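Mitotic checkpoint control protein kinase BUB1 (Drosophila melanogaster, PDB 6JKK) is a mitotic checkpoint protein whose kinase domain, the part held in this chain, probably binds ATP and is reported to phosphorylate CENP-E. Local coordinates at residues S254-L259 with N293-L298; L247-L252 with L299-C304. All coordinates share one frame; numbering follows the deposited sequence.

How the contacts relate
Both contacts lie in the helical C-lobe of the kinase domain and start from one helix, 246-261, which kinase nomenclature calls αF. Going from the N terminus, the chain enters contact 2 at 247-252 and contact 1 at 254-259, then runs through strands 267-269 and 276-278 before reaching helix 288-299. Segment 293-298 of that helix closes contact 1 over 33 intervening residues; 299-304, the helix end and the loop beyond, then closes contact 2 over 46. The smaller closure thus lies wholly within the larger. Their centres are about 10 Å apart, and they meet where Leu298 packs against Leu249, so that helix 288-299 and its exit are held against successive turns of 246-261.

Contact 1: residues S254-L259 with N293-L298; sequences SVMHVL and NIFRTL
Met256 reaches across to Ile294, Phe295 and Leu298 because its CG stands anti to its own carbonyl carbon (chi1 -61°) and the chain beyond runs fully extended. An unbranched, flexible thioether suits this span, since the axes of the two segments approach to 11.3 Å. SD lies 3.8 Å from CG2 of Ile294. Further out, the methyl CE of Met256 meets CD1 of Leu298 at 4.0 Å; Met256 crosses both branched side chains, which offer it methyls, at about a right angle. Phe295 runs the other way alongside it, its CE1 4.1 Å from Met256 CB. The sulfur sits at the ring's edge, 88° off the normal and 5.5 Å from SD to the Phe295 ring centroid, a Met-aromatic contact. With the thioether cut back to an alanine here, Ile294 CG2, Leu298 CD1 and the Phe295 edge would probably lose the sulfur and methyl between them, opening a gap between the helices. The two segments run nearly antiparallel, at 153°. Around them, helix 156-175 touches Met256 through Ser163, while the wide ring of Phe295 also reaches Val253 and Leu260 of helix 246-261 and Met277 and Pro278 of strand 276-278.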
loop_
_atom_site.group_PDB
_atom_site.type_symbol
_atom_site.label_atom_id
_atom_site.label_comp_id
_atom_site.label_asym_id
_atom_site.label_seq_id
_atom_site.Cartn_x
_atom_site.Cartn_y
_atom_site.Cartn_z
ATOM N N SER A 254 -7.779 -8.239 3.032
ATOM C CA SER A 254 -8.199 -8.400 1.648
ATOM C C SER A 254 -7.006 -8.821 0.787
ATOM O O SER A 254 -7.148 -9.649 -0.113
ATOM C CB SER A 254 -8.835 -7.113 1.113
ATOM O OG SER A 254 -7.854 -6.253 0.558
ATOM N N VAL A 255 -5.826 -8.274 1.082
ATOM C CA VAL A 255 -4.619 -8.639 0.335
ATOM C C VAL A 255 -4.177 -10.071 0.657
ATOM O O VAL A 255 -3.826 -10.839 -0.243
ATOM C CB VAL A 255 -3.451 -7.673 0.611
ATOM C CG1 VAL A 255 -2.221 -8.105 -0.174
ATOM C CG2 VAL A 255 -3.831 -6.256 0.223
ATOM N N MET A 256 -4.185 -10.423 1.938
ATOM C CA MET A 256 -3.841 -11.785 2.343
ATOM C C MET A 256 -4.784 -12.776 1.669
ATOM O O MET A 256 -4.362 -13.847 1.240
ATOM C CB MET A 256 -3.923 -11.948 3.864
ATOM C CG MET A 256 -2.989 -11.051 4.661
ATOM S SD MET A 256 -3.242 -11.379 6.416
ATOM C CE MET A 256 -2.119 -10.168 7.135
ATOM N N HIS A 257 -6.057 -12.402 1.563
ATOM C CA HIS A 257 -7.074 -13.257 0.949
ATOM C C HIS A 257 -6.803 -13.515 -0.536
ATOM O O HIS A 257 -6.968 -14.641 -1.021
ATOM C CB HIS A 257 -8.463 -12.630 1.134
ATOM C CG HIS A 257 -9.597 -13.524 0.742
ATOM N ND1 HIS A 257 -9.969 -13.724 -0.569
ATOM C CD2 HIS A 257 -10.455 -14.257 1.492
ATOM C CE1 HIS A 257 -10.999 -14.552 -0.613
ATOM N NE2 HIS A 257 -11.313 -14.891 0.626
ATOM N N VAL A 258 -6.404 -12.472 -1.259
ATOM C CA VAL A 258 -6.105 -12.612 -2.688
ATOM C C VAL A 258 -4.892 -13.516 -2.897
ATOM O O VAL A 258 -4.871 -14.341 -3.817
ATOM C CB VAL A 258 -5.871 -11.236 -3.358
ATOM C CG1 VAL A 258 -5.494 -11.406 -4.818
ATOM C CG2 VAL A 258 -7.117 -10.393 -3.260
ATOM N N LEU A 259 -3.887 -13.365 -2.034
ATOM C CA LEU A 259 -2.664 -14.151 -2.133
ATOM C C LEU A 259 -2.946 -15.624 -1.854
ATOM O O LEU A 259 -2.498 -16.504 -2.591
ATOM C CB LEU A 259 -1.610 -13.624 -1.150
ATOM C CG LEU A 259 -1.143 -12.177 -1.341
ATOM C CD1 LEU A 259 -0.078 -11.809 -0.319
ATOM C CD2 LEU A 259 -0.612 -11.984 -2.737
ATOM N N ASN A 293 -7.367 -16.955 13.201
ATOM C CA ASN A 293 -6.955 -15.967 14.201
ATOM C C ASN A 293 -6.642 -14.619 13.558
ATOM O O ASN A 293 -7.152 -13.579 13.977
ATOM C CB ASN A 293 -5.715 -16.443 14.977
ATOM C CG ASN A 293 -6.049 -17.387 16.126
ATOM O OD1 ASN A 293 -7.214 -17.586 16.478
ATOM N ND2 ASN A 293 -5.011 -17.962 16.730
ATOM N N ILE A 294 -5.775 -14.646 12.550
ATOM C CA ILE A 294 -5.347 -13.433 11.867
ATOM C C ILE A 294 -6.523 -12.676 11.246
ATOM O O ILE A 294 -6.671 -11.472 11.463
ATOM C CB ILE A 294 -4.289 -13.746 10.785
ATOM C CG1 ILE A 294 -3.027 -14.330 11.427
ATOM C CG2 ILE A 294 -3.946 -12.485 9.985
ATOM C CD1 ILE A 294 -2.072 -14.970 10.426
ATOM N N PHE A 295 -7.359 -13.384 10.493
ATOM C CA PHE A 295 -8.503 -12.761 9.833
ATOM C C PHE A 295 -9.488 -12.198 10.860
ATOM O O PHE A 295 -9.951 -11.062 10.729
ATOM C CB PHE A 295 -9.215 -13.763 8.915
ATOM C CG PHE A 295 -8.379 -14.239 7.749
ATOM C CD1 PHE A 295 -7.163 -13.638 7.444
ATOM C CD2 PHE A 295 -8.825 -15.294 6.956
ATOM C CE1 PHE A 295 -6.400 -14.081 6.370
ATOM C CE2 PHE A 295 -8.071 -15.745 5.884
ATOM C CZ PHE A 295 -6.858 -15.136 5.590
ATOM N N ARG A 296 -9.794 -12.986 11.888
ATOM C CA ARG A 296 -10.764 -12.568 12.899
ATOM C C ARG A 296 -10.281 -11.349 13.680
ATOM O O ARG A 296 -11.053 -10.427 13.957
ATOM C CB ARG A 296 -11.083 -13.715 13.860
ATOM C CG ARG A 296 -12.244 -13.418 14.799
ATOM C CD ARG A 296 -12.534 -14.573 15.754
ATOM N NE ARG A 296 -11.900 -15.827 15.355
ATOM C CZ ARG A 296 -10.770 -16.293 15.884
ATOM N NH1 ARG A 296 -10.143 -15.610 16.832
ATOM N NH2 ARG A 296 -10.263 -17.441 15.462
ATOM N N THR A 297 -8.997 -11.350 14.023
ATOM C CA THR A 297 -8.408 -10.276 14.814
ATOM C C THR A 297 -8.373 -8.967 14.034
ATOM O O THR A 297 -8.632 -7.889 14.582
ATOM C CB THR A 297 -6.987 -10.651 15.249
ATOM O OG1 THR A 297 -7.038 -11.834 16.054
ATOM C CG2 THR A 297 -6.350 -9.533 16.049
ATOM N N LEU A 298 -8.049 -9.061 12.749
ATOM C CA LEU A 298 -7.909 -7.864 11.929
ATOM C C LEU A 298 -9.254 -7.325 11.443
ATOM O O LEU A 298 -9.374 -6.135 11.153
ATOM C CB LEU A 298 -6.977 -8.128 10.744
ATOM C CG LEU A 298 -5.486 -8.328 11.029
ATOM C CD1 LEU A 298 -4.755 -8.850 9.794
ATOM C CD2 LEU A 298 -4.856 -7.032 11.496
#

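Contact 2: residues L247-L252 with L299-C304; sequences LDLYGL and LNIRDC
This is a buried apolar contact in the kinase C-lobe, in which Leu249 and Tyr250, in the first turns of helix 246-261, receive Ile301 and Leu299 where helix 288-299 gives way to a loop. No hydrogen bond joins the two segments; the contact rests on two pairs of side chains. In one pair, the methyls CD1 of Leu249 and CD1 of Ile301 meet at 3.6 Å, with the side chains crossing at about a right angle. Ile301 lies in an extended piece of loop, a backbone shape that suits a beta-branched residue, and its CG1 arm, anti to the carbonyl carbon (chi1 -59°), brings CD1 up against Leu249. The second pair sits where the backbones come nearest, with the CA atoms of Tyr250 and Leu299 5.8 Å apart. With CG anti to the backbone N (chi1 176°), the tyrosine ring is set where CD2 of Leu299 approaches it obliquely, 3.6 Å from CD1 and 4.1 Å from CE1 of Tyr250. Tyrosine serves two needs here: its ring carbons meet a leucine, while its OH hydrogen-bonds to Leu231 O. Beside Leu249, Asp248 accepts hydrogen bonds from His180 N and Ala181 N, as the αF aspartate of protein kinases does from the catalytic-loop backbone. The forked end of Leu299 gives CD2 to the ring, and Val267 of strand 267-269 touches both Tyr250 and Leu299; His174 of helix 156-175 packs on Leu249, and Pro308, ahead of helix 310-322, lies against Ile301.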
loop_
_atom_site.group_PDB
_atom_site.type_symbol
_atom_site.label_atom_id
_atom_site.label_comp_id
_atom_site.label_asym_id
_atom_site.label_seq_id
_atom_site.Cartn_x
_atom_site.Cartn_y
_atom_site.Cartn_z
ATOM N N LEU A 247 -9.600 0.583 8.848
ATOM C CA LEU A 247 -9.745 0.616 7.388
ATOM C C LEU A 247 -8.557 -0.048 6.695
ATOM O O LEU A 247 -8.723 -0.781 5.714
ATOM C CB LEU A 247 -9.916 2.061 6.891
ATOM C CG LEU A 247 -10.191 2.243 5.396
ATOM C CD1 LEU A 247 -11.489 1.541 5.008
ATOM C CD2 LEU A 247 -10.244 3.709 5.001
ATOM N N ASP A 248 -7.360 0.222 7.207
ATOM C CA ASP A 248 -6.144 -0.383 6.674
ATOM C C ASP A 248 -6.069 -1.865 7.017
ATOM O O ASP A 248 -5.636 -2.676 6.199
ATOM C CB ASP A 248 -4.916 0.330 7.234
ATOM C CG ASP A 248 -4.541 1.549 6.437
ATOM O OD1 ASP A 248 -5.247 1.850 5.448
ATOM O OD2 ASP A 248 -3.542 2.203 6.801
ATOM N N LEU A 249 -6.495 -2.210 8.229
ATOM C CA LEU A 249 -6.408 -3.591 8.703
ATOM C C LEU A 249 -7.384 -4.461 7.909
ATOM O O LEU A 249 -7.117 -5.632 7.635
ATOM C CB LEU A 249 -6.668 -3.660 10.214
ATOM C CG LEU A 249 -5.722 -2.793 11.055
ATOM C CD1 LEU A 249 -5.925 -3.007 12.538
ATOM C CD2 LEU A 249 -4.265 -3.050 10.686
ATOM N N TYR A 250 -8.499 -3.865 7.508
ATOM C CA TYR A 250 -9.429 -4.526 6.595
ATOM C C TYR A 250 -8.750 -4.744 5.247
ATOM O O TYR A 250 -8.816 -5.841 4.684
ATOM C CB TYR A 250 -10.696 -3.681 6.433
ATOM C CG TYR A 250 -11.700 -4.231 5.440
ATOM C CD1 TYR A 250 -12.649 -5.163 5.828
ATOM C CD2 TYR A 250 -11.700 -3.804 4.118
ATOM C CE1 TYR A 250 -13.569 -5.664 4.925
ATOM C CE2 TYR A 250 -12.608 -4.293 3.210
ATOM C CZ TYR A 250 -13.540 -5.224 3.617
ATOM O OH TYR A 250 -14.447 -5.711 2.710
ATOM N N GLY A 251 -8.083 -3.708 4.739
ATOM C CA GLY A 251 -7.372 -3.803 3.472
ATOM C C GLY A 251 -6.300 -4.874 3.486
ATOM O O GLY A 251 -6.122 -5.618 2.505
ATOM N N LEU A 252 -5.592 -4.956 4.614
ATOM C CA LEU A 252 -4.561 -5.966 4.832
ATOM C C LEU A 252 -5.105 -7.379 4.645
ATOM O O LEU A 252 -4.505 -8.196 3.943
ATOM C CB LEU A 252 -3.989 -5.839 6.246
ATOM C CG LEU A 252 -2.519 -5.470 6.419
ATOM C CD1 LEU A 252 -2.106 -5.623 7.877
ATOM C CD2 LEU A 252 -1.627 -6.312 5.519
ATOM N N LEU A 299 -10.259 -8.195 11.357
ATOM C CA LEU A 299 -11.582 -7.784 10.880
ATOM C C LEU A 299 -12.520 -7.336 11.996
ATOM O O LEU A 299 -13.450 -6.558 11.764
ATOM C CB LEU A 299 -12.253 -8.921 10.105
ATOM C CG LEU A 299 -11.722 -9.237 8.711
ATOM C CD1 LEU A 299 -12.443 -10.434 8.124
ATOM C CD2 LEU A 299 -11.894 -8.029 7.818
ATOM N N ASN A 300 -12.295 -7.840 13.203
ATOM C CA ASN A 300 -13.233 -7.599 14.287
ATOM C C ASN A 300 -12.577 -6.864 15.439
ATOM O O ASN A 300 -12.033 -7.484 16.355
ATOM C CB ASN A 300 -13.839 -8.919 14.757
ATOM C CG ASN A 300 -14.588 -9.640 13.648
ATOM O OD1 ASN A 300 -15.795 -9.461 13.484
ATOM N ND2 ASN A 300 -13.874 -10.455 12.882
ATOM N N ILE A 301 -12.640 -5.537 15.377
ATOM C CA ILE A 301 -11.994 -4.667 16.357
ATOM C C ILE A 301 -13.053 -3.897 17.144
ATOM O O ILE A 301 -14.005 -3.367 16.564
ATOM C CB ILE A 301 -11.005 -3.709 15.655
ATOM C CG1 ILE A 301 -9.943 -4.530 14.919
ATOM C CG2 ILE A 301 -10.350 -2.768 16.650
ATOM C CD1 ILE A 301 -9.243 -3.792 13.792
ATOM N N ARG A 302 -12.890 -3.852 18.464
ATOM C CA ARG A 302 -13.924 -3.341 19.363
ATOM C C ARG A 302 -14.244 -1.863 19.139
ATOM O O ARG A 302 -15.410 -1.481 18.982
ATOM C CB ARG A 302 -13.505 -3.573 20.817
ATOM C CG ARG A 302 -14.602 -4.126 21.701
ATOM C CD ARG A 302 -14.033 -4.684 22.996
ATOM N NE ARG A 302 -13.489 -3.638 23.857
ATOM C CZ ARG A 302 -12.219 -3.561 24.239
ATOM N NH1 ARG A 302 -11.351 -4.481 23.841
ATOM N NH2 ARG A 302 -11.820 -2.571 25.030
ATOM N N ASP A 303 -13.204 -1.036 19.129
ATOM C CA ASP A 303 -13.372 0.410 18.988
ATOM C C ASP A 303 -12.107 1.042 18.416
ATOM O O ASP A 303 -11.124 0.344 18.168
ATOM C CB ASP A 303 -13.726 1.041 20.342
ATOM C CG ASP A 303 -12.764 0.639 21.450
ATOM O OD1 ASP A 303 -11.537 0.686 21.228
ATOM O OD2 ASP A 303 -13.239 0.271 22.543
ATOM N N CYS A 304 -12.126 2.361 18.224
ATOM C CA CYS A 304 -10.984 3.069 17.641
ATOM C C CYS A 304 -9.920 3.392 18.680
ATOM O O CYS A 304 -8.838 3.873 18.347
ATOM C CB CYS A 304 -11.433 4.369 16.972
ATOM S SG CYS A 304 -12.633 4.162 15.645
#